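Local coordinates for protein transketolase (Campylobacter jejuni, PDB 3L84) that belongs to the thiamine diphosphate-dependent transketolase family, whose chain is built from two ThDP-binding-type domains and a C-terminal domain, at residues A[329-333]-A[480-484]; A[335-341]-A[498-504]; A[531-536]-A[583-587]. All blocks are in the same frame, centred on the assembly; numbering follows the deposited sequence.

Interaction 1: residues A[329-333]-A[480-484]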
ATOM      1  N   ALA A 329     -12.565  27.915  18.686  1.00  8.10           N
ATOM      2  CA  ALA A 329     -12.208  27.662  20.083  1.00  7.70           C
ATOM      3  C   ALA A 329     -12.125  26.156  20.253  1.00  7.93           C
ATOM      4  O   ALA A 329     -13.148  25.419  20.247  1.00  9.05           O
ATOM      5  CB  ALA A 329     -13.252  28.272  21.026  1.00  9.23           C
ATOM      6  N   TYR A 330     -10.908  25.695  20.403  1.00  7.67           N
ATOM      7  CA  TYR A 330     -10.652  24.254  20.573  1.00  7.63           C
ATOM      8  C   TYR A 330     -10.887  23.852  21.996  1.00  7.73           C
ATOM      9  O   TYR A 330     -10.962  24.712  22.887  1.00  8.40           O
ATOM     10  CB  TYR A 330      -9.202  23.953  20.245  1.00  8.44           C
ATOM     11  CG  TYR A 330      -8.857  24.075  18.785  1.00  8.19           C
ATOM     12  CD1 TYR A 330      -8.809  22.962  17.978  1.00  9.09           C
ATOM     13  CD2 TYR A 330      -8.546  25.297  18.212  1.00  7.95           C
ATOM     14  CE1 TYR A 330      -8.457  23.053  16.646  1.00  8.66           C
ATOM     15  CE2 TYR A 330      -8.207  25.386  16.870  1.00  9.34           C
ATOM     16  CZ  TYR A 330      -8.170  24.259  16.100  1.00  8.61           C
ATOM     17  OH  TYR A 330      -7.817  24.312  14.753  1.00 10.01           O
ATOM     18  N   PRO A 331     -11.050  22.550  22.278  1.00  7.54           N
ATOM     19  CA  PRO A 331     -11.157  22.131  23.691  1.00  7.80           C
ATOM     20  C   PRO A 331      -9.887  22.439  24.456  1.00  8.40           C
ATOM     21  O   PRO A 331      -8.781  22.392  23.882  1.00  9.57           O
ATOM     22  CB  PRO A 331     -11.351  20.598  23.604  1.00  9.07           C
ATOM     23  CG  PRO A 331     -11.692  20.337  22.134  1.00  9.00           C
ATOM     24  CD  PRO A 331     -10.977  21.387  21.370  1.00  8.61           C
ATOM     25  N   ASP A 332     -10.077  22.669  25.746  1.00  7.47           N
ATOM     26  CA  ASP A 332      -9.005  22.935  26.683  1.00  8.38           C
ATOM     27  C   ASP A 332      -8.707  21.630  27.403  1.00  7.97           C
ATOM     28  O   ASP A 332      -9.415  21.215  28.297  1.00  9.18           O
ATOM     29  CB  ASP A 332      -9.392  24.017  27.661  1.00  8.24           C
ATOM     30  CG  ASP A 332      -8.297  24.337  28.644  1.00 10.58           C
ATOM     31  OD1 ASP A 332      -7.208  23.727  28.578  1.00 11.21           O
ATOM     32  OD2 ASP A 332      -8.508  25.209  29.531  1.00 14.75           O
ATOM     33  N   PHE A 333      -7.619  20.994  27.004  1.00  7.87           N
ATOM     34  CA  PHE A 333      -7.214  19.715  27.563  1.00  8.27           C
ATOM     35  C   PHE A 333      -6.124  19.831  28.609  1.00  9.07           C
ATOM     36  O   PHE A 333      -5.556  18.802  29.038  1.00  9.51           O
ATOM     37  CB  PHE A 333      -6.732  18.773  26.452  1.00  9.00           C
ATOM     38  CG  PHE A 333      -7.787  18.412  25.458  1.00  8.04           C
ATOM     39  CD1 PHE A 333      -8.864  17.636  25.810  1.00  8.45           C
ATOM     40  CD2 PHE A 333      -7.624  18.747  24.132  1.00  8.93           C
ATOM     41  CE1 PHE A 333      -9.796  17.255  24.847  1.00  9.15           C
ATOM     42  CE2 PHE A 333      -8.542  18.367  23.192  1.00  9.04           C
ATOM     43  CZ  PHE A 333      -9.603  17.597  23.553  1.00  8.76           C
ATOM     44  N   VAL A 480      -4.149  19.846  19.934  1.00  5.02           N
ATOM     45  CA  VAL A 480      -4.778  21.084  19.495  1.00  4.74           C
ATOM     46  C   VAL A 480      -3.755  21.946  18.743  1.00  4.89           C
ATOM     47  O   VAL A 480      -4.064  22.463  17.646  1.00  6.05           O
ATOM     48  CB  VAL A 480      -5.360  21.884  20.689  1.00  5.85           C
ATOM     49  CG1 VAL A 480      -5.623  23.329  20.282  1.00  7.15           C
ATOM     50  CG2 VAL A 480      -6.568  21.170  21.196  1.00  7.21           C
ATOM     51  N   LYS A 481      -2.569  22.156  19.319  1.00  5.81           N
ATOM     52  CA  LYS A 481      -1.566  23.000  18.674  1.00  6.05           C
ATOM     53  C   LYS A 481      -1.174  22.423  17.303  1.00  6.08           C
ATOM     54  O   LYS A 481      -0.942  23.184  16.352  1.00  7.39           O
ATOM     55  CB  LYS A 481      -0.351  23.178  19.589  1.00  6.65           C
ATOM     56  CG  LYS A 481      -0.648  24.006  20.817  1.00  7.24           C
ATOM     57  CD  LYS A 481       0.501  23.941  21.810  1.00  8.16           C
ATOM     58  CE  LYS A 481       0.317  24.798  23.050  1.00  8.89           C
ATOM     59  NZ  LYS A 481       1.434  24.473  24.023  1.00 12.03           N
ATOM     60  N   ALA A 482      -1.145  21.093  17.206  1.00  5.90           N
ATOM     61  CA  ALA A 482      -0.833  20.431  15.946  1.00  5.57           C
ATOM     62  C   ALA A 482      -1.898  20.760  14.902  1.00  5.70           C
ATOM     63  O   ALA A 482      -1.566  21.047  13.761  1.00  6.33           O
ATOM     64  CB  ALA A 482      -0.758  18.914  16.129  1.00  6.15           C
ATOM     65  N   TRP A 483      -3.183  20.692  15.261  1.00  5.85           N
ATOM     66  CA  TRP A 483      -4.248  21.069  14.330  1.00  5.54           C
ATOM     67  C   TRP A 483      -4.136  22.526  13.895  1.00  5.76           C
ATOM     68  O   TRP A 483      -4.383  22.850  12.730  1.00  6.68           O
ATOM     69  CB  TRP A 483      -5.614  20.782  14.939  1.00  5.47           C
ATOM     70  CG  TRP A 483      -6.090  19.394  14.613  1.00  5.54           C
ATOM     71  CD1 TRP A 483      -6.107  18.305  15.429  1.00  6.48           C
ATOM     72  CD2 TRP A 483      -6.580  18.961  13.332  1.00  5.87           C
ATOM     73  NE1 TRP A 483      -6.623  17.226  14.736  1.00  7.28           N
ATOM     74  CE2 TRP A 483      -6.899  17.596  13.453  1.00  6.02           C
ATOM     75  CE3 TRP A 483      -6.748  19.583  12.101  1.00  6.26           C
ATOM     76  CZ2 TRP A 483      -7.422  16.857  12.402  1.00  6.62           C
ATOM     77  CZ3 TRP A 483      -7.258  18.853  11.044  1.00  6.38           C
ATOM     78  CH2 TRP A 483      -7.589  17.497  11.189  1.00  6.65           C
ATOM     79  N   GLN A 484      -3.821  23.429  14.832  1.00  5.34           N
ATOM     80  CA  GLN A 484      -3.702  24.837  14.466  1.00  5.71           C
ATOM     81  C   GLN A 484      -2.625  25.022  13.403  1.00  6.53           C
ATOM     82  O   GLN A 484      -2.798  25.770  12.453  1.00  8.11           O
ATOM     83  CB  GLN A 484      -3.486  25.707  15.706  1.00  6.73           C
ATOM     84  CG  GLN A 484      -4.717  25.753  16.613  1.00  9.21           C
ATOM     85  CD  GLN A 484      -4.462  26.403  17.942  1.00  9.56           C
ATOM     86  OE1 GLN A 484      -3.510  26.074  18.625  1.00 11.31           O
ATOM     87  NE2 GLN A 484      -5.368  27.329  18.332  1.00 14.89           N
TER

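Interaction 2: residues A[335-341]-A[498-504]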
ATOM      1  N   GLY A 335      -4.023  19.576  31.622  1.00 10.24           N
ATOM      2  CA  GLY A 335      -4.079  18.790  32.836  1.00 10.67           C
ATOM      3  C   GLY A 335      -4.928  17.531  32.767  1.00 11.54           C
ATOM      4  O   GLY A 335      -5.070  16.824  33.776  1.00 13.84           O
ATOM      5  N   LYS A 336      -5.500  17.237  31.598  1.00 11.33           N
ATOM      6  CA  LYS A 336      -6.423  16.118  31.464  1.00 12.40           C
ATOM      7  C   LYS A 336      -5.686  14.948  30.844  1.00 11.64           C
ATOM      8  O   LYS A 336      -5.197  15.033  29.711  1.00 12.26           O
ATOM      9  CB  LYS A 336      -7.640  16.514  30.613  1.00 13.82           C
ATOM     10  CG  LYS A 336      -8.498  17.574  31.228  1.00 18.03           C
ATOM     11  CD  LYS A 336      -9.829  17.828  30.452  1.00 22.72           C
ATOM     12  CE  LYS A 336     -11.001  18.179  31.385  1.00 25.46           C
ATOM     13  NZ  LYS A 336     -10.933  19.564  31.984  1.00 27.41           N
ATOM     14  N   ASP A 337      -5.573  13.857  31.580  1.00 10.35           N
ATOM     15  CA  ASP A 337      -5.016  12.608  31.067  1.00 10.27           C
ATOM     16  C   ASP A 337      -6.021  11.985  30.081  1.00 10.66           C
ATOM     17  O   ASP A 337      -7.197  11.856  30.373  1.00 13.63           O
ATOM     18  CB  ASP A 337      -4.751  11.617  32.188  1.00  9.17           C
ATOM     19  CG  ASP A 337      -3.672  12.065  33.164  1.00 12.44           C
ATOM     20  OD1 ASP A 337      -2.959  13.087  32.976  1.00 11.44           O
ATOM     21  OD2 ASP A 337      -3.607  11.400  34.238  1.00 14.39           O
ATOM     22  N   LEU A 338      -5.552  11.603  28.895  1.00  8.63           N
ATOM     23  CA  LEU A 338      -6.436  11.060  27.859  1.00  9.50           C
ATOM     24  C   LEU A 338      -5.604  10.300  26.831  1.00  8.30           C
ATOM     25  O   LEU A 338      -4.402  10.516  26.686  1.00  9.33           O
ATOM     26  CB  LEU A 338      -7.219  12.172  27.145  1.00 10.56           C
ATOM     27  CG  LEU A 338      -6.445  13.429  26.754  1.00 13.36           C
ATOM     28  CD1 LEU A 338      -5.623  13.180  25.482  1.00 14.84           C
ATOM     29  CD2 LEU A 338      -7.401  14.632  26.613  1.00 15.68           C
ATOM     30  N   ALA A 339      -6.253   9.380  26.139  1.00  7.10           N
ATOM     31  CA  ALA A 339      -5.672   8.836  24.938  1.00  6.23           C
ATOM     32  C   ALA A 339      -5.774   9.897  23.840  1.00  6.44           C
ATOM     33  O   ALA A 339      -6.821  10.548  23.696  1.00  6.91           O
ATOM     34  CB  ALA A 339      -6.464   7.610  24.513  1.00  7.71           C
ATOM     35  N   THR A 340      -4.739  10.052  23.007  1.00  5.37           N
ATOM     36  CA  THR A 340      -4.816  11.110  21.996  1.00  6.21           C
ATOM     37  C   THR A 340      -5.802  10.744  20.880  1.00  5.99           C
ATOM     38  O   THR A 340      -6.262  11.639  20.194  1.00  6.63           O
ATOM     39  CB  THR A 340      -3.448  11.510  21.498  1.00  6.25           C
ATOM     40  OG1 THR A 340      -2.727  10.362  21.064  1.00  6.19           O
ATOM     41  CG2 THR A 340      -2.681  12.299  22.586  1.00  7.53           C
ATOM     42  N   ARG A 341      -6.241   9.497  20.720  1.00  5.83           N
ATOM     43  CA  ARG A 341      -7.365   9.253  19.810  1.00  6.01           C
ATOM     44  C   ARG A 341      -8.614  10.008  20.301  1.00  6.47           C
ATOM     45  O   ARG A 341      -9.430  10.446  19.486  1.00  7.19           O
ATOM     46  CB  ARG A 341      -7.681   7.764  19.630  1.00  5.54           C
ATOM     47  CG  ARG A 341      -8.135   7.010  20.852  1.00  5.69           C
ATOM     48  CD  ARG A 341      -8.520   5.610  20.477  1.00  6.98           C
ATOM     49  NE  ARG A 341      -8.767   4.758  21.642  1.00  9.11           N
ATOM     50  CZ  ARG A 341      -9.445   3.615  21.635  1.00  9.73           C
ATOM     51  NH1 ARG A 341     -10.104   3.195  20.571  1.00  8.59           N
ATOM     52  NH2 ARG A 341      -9.504   2.903  22.765  1.00 11.37           N
ATOM     53  N   SER A 498      -2.632   7.690  20.084  1.00  5.45           N
ATOM     54  CA  SER A 498      -2.607   6.507  20.926  1.00  4.97           C
ATOM     55  C   SER A 498      -3.956   5.883  21.157  1.00  6.61           C
ATOM     56  O   SER A 498      -4.986   6.593  21.197  1.00  7.23           O
ATOM     57  CB  SER A 498      -1.977   6.831  22.281  1.00  5.04           C
ATOM     58  OG  SER A 498      -2.849   7.628  23.080  1.00  6.54           O
ATOM     59  N   ARG A 499      -3.965   4.555  21.300  1.00  6.70           N
ATOM     60  CA  ARG A 499      -5.127   3.808  21.798  1.00  7.77           C
ATOM     61  C   ARG A 499      -5.301   4.094  23.287  1.00  7.57           C
ATOM     62  O   ARG A 499      -6.401   4.235  23.808  1.00  7.41           O
ATOM     63  CB  ARG A 499      -4.899   2.292  21.571  1.00  9.99           C
ATOM     64  CG  ARG A 499      -6.092   1.452  21.920  1.00 12.75           C
ATOM     65  CD  ARG A 499      -5.799  -0.033  21.981  1.00 16.52           C
ATOM     66  NE  ARG A 499      -7.080  -0.734  22.193  1.00 18.40           N
ATOM     67  CZ  ARG A 499      -7.243  -1.902  22.809  1.00 22.76           C
ATOM     68  NH1 ARG A 499      -8.474  -2.406  22.929  1.00 23.39           N
ATOM     69  NH2 ARG A 499      -6.206  -2.568  23.321  1.00 22.91           N
ATOM     70  N   GLN A 500      -4.182   4.024  24.007  1.00  7.63           N
ATOM     71  CA  GLN A 500      -4.141   4.000  25.457  1.00  7.32           C
ATOM     72  C   GLN A 500      -4.018   5.407  26.052  1.00  7.19           C
ATOM     73  O   GLN A 500      -3.534   6.340  25.416  1.00  7.46           O
ATOM     74  CB  GLN A 500      -2.982   3.131  25.977  1.00  8.25           C
ATOM     75  CG  GLN A 500      -1.567   3.762  25.893  1.00  7.51           C
ATOM     76  CD  GLN A 500      -0.905   3.696  24.538  1.00  7.95           C
ATOM     77  OE1 GLN A 500      -1.567   3.422  23.517  1.00  7.51           O
ATOM     78  NE2 GLN A 500       0.378   4.045  24.496  1.00  7.15           N
ATOM     79  N   LYS A 501      -4.427   5.554  27.315  1.00  7.98           N
ATOM     80  CA  LYS A 501      -4.373   6.819  27.996  1.00  8.60           C
ATOM     81  C   LYS A 501      -2.928   7.292  28.186  1.00  8.65           C
ATOM     82  O   LYS A 501      -2.057   6.515  28.638  1.00  9.66           O
ATOM     83  CB  LYS A 501      -5.022   6.674  29.381  1.00  9.32           C
ATOM     84  CG  LYS A 501      -5.193   8.003  30.105  1.00 13.83           C
ATOM     85  CD  LYS A 501      -5.897   7.871  31.468  1.00 19.27           C
ATOM     86  CE  LYS A 501      -7.328   7.506  31.307  1.00 23.02           C
ATOM     87  NZ  LYS A 501      -8.092   7.765  32.579  1.00 24.91           N
ATOM     88  N   LEU A 502      -2.710   8.577  27.911  1.00  8.20           N
ATOM     89  CA  LEU A 502      -1.440   9.269  28.154  1.00  9.14           C
ATOM     90  C   LEU A 502      -1.588  10.334  29.229  1.00 10.00           C
ATOM     91  O   LEU A 502      -2.671  10.881  29.453  1.00 11.99           O
ATOM     92  CB  LEU A 502      -0.938   9.947  26.871  1.00  9.15           C
ATOM     93  CG  LEU A 502      -0.898   9.064  25.610  1.00  8.80           C
ATOM     94  CD1 LEU A 502      -0.241   9.822  24.463  1.00 10.32           C
ATOM     95  CD2 LEU A 502      -0.228   7.722  25.866  1.00  9.96           C
ATOM     96  N   LYS A 503      -0.470  10.717  29.818  1.00 10.71           N
ATOM     97  CA  LYS A 503      -0.471  11.680  30.899  1.00 11.56           C
ATOM     98  C   LYS A 503      -0.349  13.083  30.373  1.00 10.98           C
ATOM     99  O   LYS A 503       0.492  13.416  29.567  1.00 11.93           O
ATOM    100  CB  LYS A 503       0.680  11.406  31.857  1.00 12.47           C
ATOM    101  CG  LYS A 503       0.643  10.039  32.514  1.00 16.82           C
ATOM    102  CD  LYS A 503      -0.392   9.897  33.648  1.00 20.90           C
ATOM    103  CE  LYS A 503      -0.349  11.017  34.685  1.00 23.50           C
ATOM    104  NZ  LYS A 503      -1.239  10.765  35.897  1.00 23.57           N
ATOM    105  N   ALA A 504      -1.183  13.954  30.886  1.00  9.67           N
ATOM    106  CA  ALA A 504      -1.090  15.353  30.514  1.00 10.25           C
ATOM    107  C   ALA A 504       0.267  15.936  30.911  1.00 10.02           C
ATOM    108  O   ALA A 504       0.804  15.642  31.991  1.00 12.64           O
ATOM    109  CB  ALA A 504      -2.217  16.132  31.204  1.00 10.59           C
TER
HETATM  110  O   HOH W   1      -0.781  14.509  34.129  1.00 29.68           O

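Interaction 3: residues A[531-536]-A[583-587]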
ATOM      1  N   LEU A 531      14.806  13.014  24.584  1.00  9.82           N
ATOM      2  CA  LEU A 531      13.948  13.503  23.515  1.00 10.08           C
ATOM      3  C   LEU A 531      12.939  12.412  23.184  1.00 10.82           C
ATOM      4  O   LEU A 531      13.354  11.264  22.926  1.00 10.88           O
ATOM      5  CB  LEU A 531      14.804  13.841  22.281  1.00 11.12           C
ATOM      6  CG  LEU A 531      14.072  14.371  21.071  1.00 11.76           C
ATOM      7  CD1 LEU A 531      14.934  15.344  20.275  1.00 15.93           C
ATOM      8  CD2 LEU A 531      13.592  13.244  20.210  1.00 14.26           C
ATOM      9  N   ALA A 532      11.653  12.746  23.140  1.00  9.82           N
ATOM     10  CA  ALA A 532      10.657  11.744  22.846  1.00  9.73           C
ATOM     11  C   ALA A 532       9.483  12.401  22.176  1.00  9.81           C
ATOM     12  O   ALA A 532       9.329  13.624  22.220  1.00 10.61           O
ATOM     13  CB  ALA A 532      10.198  11.038  24.118  1.00 11.03           C
ATOM     14  N   SER A 533       8.616  11.563  21.628  1.00 10.31           N
ATOM     15  CA  SER A 533       7.329  12.002  21.127  1.00  9.97           C
ATOM     16  C   SER A 533       6.209  11.151  21.735  1.00 10.24           C
ATOM     17  O   SER A 533       6.419  10.040  22.242  1.00  9.39           O
ATOM     18  CB  SER A 533       7.260  11.898  19.603  1.00 10.90           C
ATOM     19  OG  SER A 533       7.317  10.556  19.177  1.00 12.43           O
ATOM     20  N   GLY A 534       4.988  11.644  21.637  1.00  8.96           N
ATOM     21  CA  GLY A 534       3.816  10.893  21.957  1.00  8.74           C
ATOM     22  C   GLY A 534       3.868  10.209  23.294  1.00  8.66           C
ATOM     23  O   GLY A 534       4.244  10.827  24.313  1.00  8.67           O
ATOM     24  N   SER A 535       3.494   8.946  23.301  1.00  8.43           N
ATOM     25  CA  SER A 535       3.396   8.136  24.500  1.00  8.15           C
ATOM     26  C   SER A 535       4.692   7.951  25.256  1.00  8.52           C
ATOM     27  O   SER A 535       4.634   7.487  26.393  1.00 10.97           O
ATOM     28  CB  SER A 535       2.784   6.774  24.187  1.00  8.14           C
ATOM     29  OG  SER A 535       3.517   6.133  23.134  1.00  8.88           O
ATOM     30  N   GLU A 536       5.841   8.292  24.686  1.00  7.47           N
ATOM     31  CA  GLU A 536       7.118   8.117  25.417  1.00  7.85           C
ATOM     32  C   GLU A 536       7.589   9.338  26.174  1.00  7.68           C
ATOM     33  O   GLU A 536       8.589   9.274  26.885  1.00  8.56           O
ATOM     34  CB  GLU A 536       8.199   7.605  24.437  1.00  9.35           C
ATOM     35  CG  GLU A 536       8.040   6.138  24.136  1.00  9.27           C
ATOM     36  CD  GLU A 536       6.767   5.820  23.388  1.00 10.01           C
ATOM     37  OE1 GLU A 536       6.701   6.181  22.184  1.00  9.66           O
ATOM     38  OE2 GLU A 536       5.832   5.224  23.977  1.00 10.15           O
ATOM     39  N   GLY A 583      17.246   9.696  22.205  1.00  7.31           N
ATOM     40  CA  GLY A 583      15.902   9.672  21.629  1.00  7.65           C
ATOM     41  C   GLY A 583      15.146   8.440  22.071  1.00  8.36           C
ATOM     42  O   GLY A 583      15.743   7.347  22.131  1.00  9.48           O
ATOM     43  N   VAL A 584      13.883   8.578  22.449  1.00  7.60           N
ATOM     44  CA  VAL A 584      13.090   7.500  22.977  1.00  7.35           C
ATOM     45  C   VAL A 584      11.721   7.471  22.279  1.00  7.53           C
ATOM     46  O   VAL A 584      10.930   8.409  22.377  1.00  8.21           O
ATOM     47  CB  VAL A 584      12.881   7.692  24.493  1.00  7.88           C
ATOM     48  CG1 VAL A 584      12.100   6.517  25.054  1.00  9.42           C
ATOM     49  CG2 VAL A 584      14.235   7.903  25.240  1.00  8.59           C
ATOM     50  N   GLU A 585      11.445   6.388  21.549  1.00  8.08           N
ATOM     51  CA  GLU A 585      10.195   6.237  20.822  1.00  8.80           C
ATOM     52  C   GLU A 585       9.870   4.755  20.701  1.00  7.76           C
ATOM     53  O   GLU A 585      10.742   3.962  20.444  1.00  7.96           O
ATOM     54  CB  GLU A 585      10.278   6.840  19.409  1.00 10.78           C
ATOM     55  CG  GLU A 585      10.184   8.341  19.340  1.00 12.60           C
ATOM     56  CD  GLU A 585      10.017   8.889  17.924  1.00 13.37           C
ATOM     57  OE1 GLU A 585      10.494   8.281  16.911  1.00 12.86           O
ATOM     58  OE2 GLU A 585       9.461   9.983  17.830  1.00 14.13           O
ATOM     59  N   ALA A 586       8.589   4.431  20.783  1.00  8.06           N
ATOM     60  CA  ALA A 586       8.100   3.067  20.562  1.00  7.39           C
ATOM     61  C   ALA A 586       7.936   2.838  19.061  1.00  8.09           C
ATOM     62  O   ALA A 586       6.830   2.743  18.514  1.00  7.88           O
ATOM     63  CB  ALA A 586       6.780   2.808  21.315  1.00  8.29           C
ATOM     64  N   ALA A 587       9.069   2.796  18.389  1.00  8.50           N
ATOM     65  CA  ALA A 587       9.146   2.721  16.914  1.00  7.52           C
ATOM     66  C   ALA A 587      10.561   2.363  16.562  1.00  8.12           C
ATOM     67  O   ALA A 587      11.470   2.523  17.381  1.00  7.89           O
ATOM     68  CB  ALA A 587       8.759   4.070  16.288  1.00  8.79           C
TER

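Interaction 1: residues A[329-333]-A[480-484]
Tyr330 lays its side chain along the outer flank of helix 476-488, overlapping Val480 and, about one turn further on, Trp483 and Gln484. Its CB sits 3.6 Å from CG1 of Val480; further out, its CE1 comes within 4.0 Å of the CB of Trp483, and its CE2 meets the CG of Gln484 at 3.5 Å. Val480 is the hub on the helix: its CG2 also lies 3.7 Å from the carbonyl O of Pro331 and touches the ring edge of Phe333, 4.0 Å from CD2. Trp483 offers mainly its CB here, because its indole turns away into the domain, stacking on Phe495 and packing against Ile347 and Leu351 of helix 340-354. The linker that leads from the N-terminal part of the chain towards helix 340-354 is thereby laid over helix 476-488 of the pyrimidine-binding domain. No hydrogen bond crosses between the two segments, so they meet through apolar and van der Waals contact, with shape rather than polar pairing setting the fit.

Interaction 2: residues A[335-341]-A[498-504]
Gly335 begins the contact, with its C atom 3.4 Å from the CB of Ala504, and the N of Lys336 follows at 3.5 Å from the same methyl. Asp337 does far more. Its carboxylate splits its work: OD1 accepts a hydrogen bond from Ala504 N at 2.9 Å, while OD2 forms a salt bridge with Lys503 NZ at 3.0 Å. A water adds a second link, donating to Asp337 OD1 and to Ala504 O. Next comes Leu338, which makes a single antiparallel, hydrogen-bonded bridge with Leu502: Leu338 N donates to Leu502 O at 3.0 Å, and Leu502 N donates to Leu338 O at 2.9 Å. Ala339, the N-cap residue of helix 340-354, sets its CB 3.3 Å from Gln500 O. At Thr340 the backbone and side chain make a reciprocal pair with Ser498: Thr340 N donates to Ser498 OG at 3.1 Å, and Ser498 N donates to Thr340 OG1 at 2.8 Å. The serine hydroxyl in turn donates to Gln500 O. Arg341 N donates a hydrogen bond to Ser498 O at 3.2 Å; Arg499 CG lies over one face of its guanidinium, 3.8 Å from Arg341 NH2, with a weak bond from Arg341 NE to Arg499 O at 3.3 Å, while NH1 is held by Ser368 O. The loop after strand 493-496 is therefore joined to the start of helix 340-354 mainly by directional bonds, many involving backbone atoms, which fix the alignment of the two segments along most of their length.

Interaction 3: residues A[531-536]-A[583-587]
Two glutamates reach across the gap where the strands part, each bonding to the opposite segment and to an arginine from another part of the chain. Glu585 OE2 accepts a short hydrogen bond from Ser533 OG at 2.6 Å and also forms a salt bridge with Arg463 of helix 458-464. Glu536 works in the other direction: its OE1 accepts from Ala586 N at 2.9 Å and pairs with Arg472, while its OE2 takes a hydrogen bond from Ser535 OG at 2.6 Å within its own segment. Before this point the segments run as neighbouring parallel strands. Val584 N donates to Leu531 O at 2.8 Å, and the CA of Gly583 approaches that same oxygen to 3.3 Å in a CA-H...O contact. Beyond the bridge between Leu531 and Gly583 the backbones separate: Ser533 N lies 4.0 Å from Val584 O, and neither has a hydrogen-bonding partner in the model. Ala532 CB still packs there, 3.2 Å from Val584 O and 4.3 Å from Val584 CB; helix 537-549 covers Ala532 and Val584, touching both through Cys540. Gly534 takes a positive phi of 50° as its segment turns towards that helix, and Ala586 centres an inverse gamma turn in the other. Adjacent parallel strands whose C-terminal ends open into loops, with a helix packed across one face, are characteristic of an alpha/beta fold, here the transketolase C-terminal domain.

In the fold
Interactions 1 and 2 alternate along the chain, each pairing a segment from the approach to or start of helix 340-354 with one from 480-504, so the chain entering that helix is tied to helix 476-488 and to the loop after strand 493-496. Their centres lie about 14 Å apart, and they touch where Phe333 CD1 meets Leu338 CD2 at 3.4 Å. Interaction 3 comes later, in the mixed sheet of the C-terminal domain, its centre about 15 Å from that of interaction 2 and about 21 Å from that of interaction 1. Leu502 and Gln500 pack on Ser535, and Arg463 and Arg472 bond to Glu585 and Glu536 of interaction 3, so the pyrimidine-binding and C-terminal regions meet here.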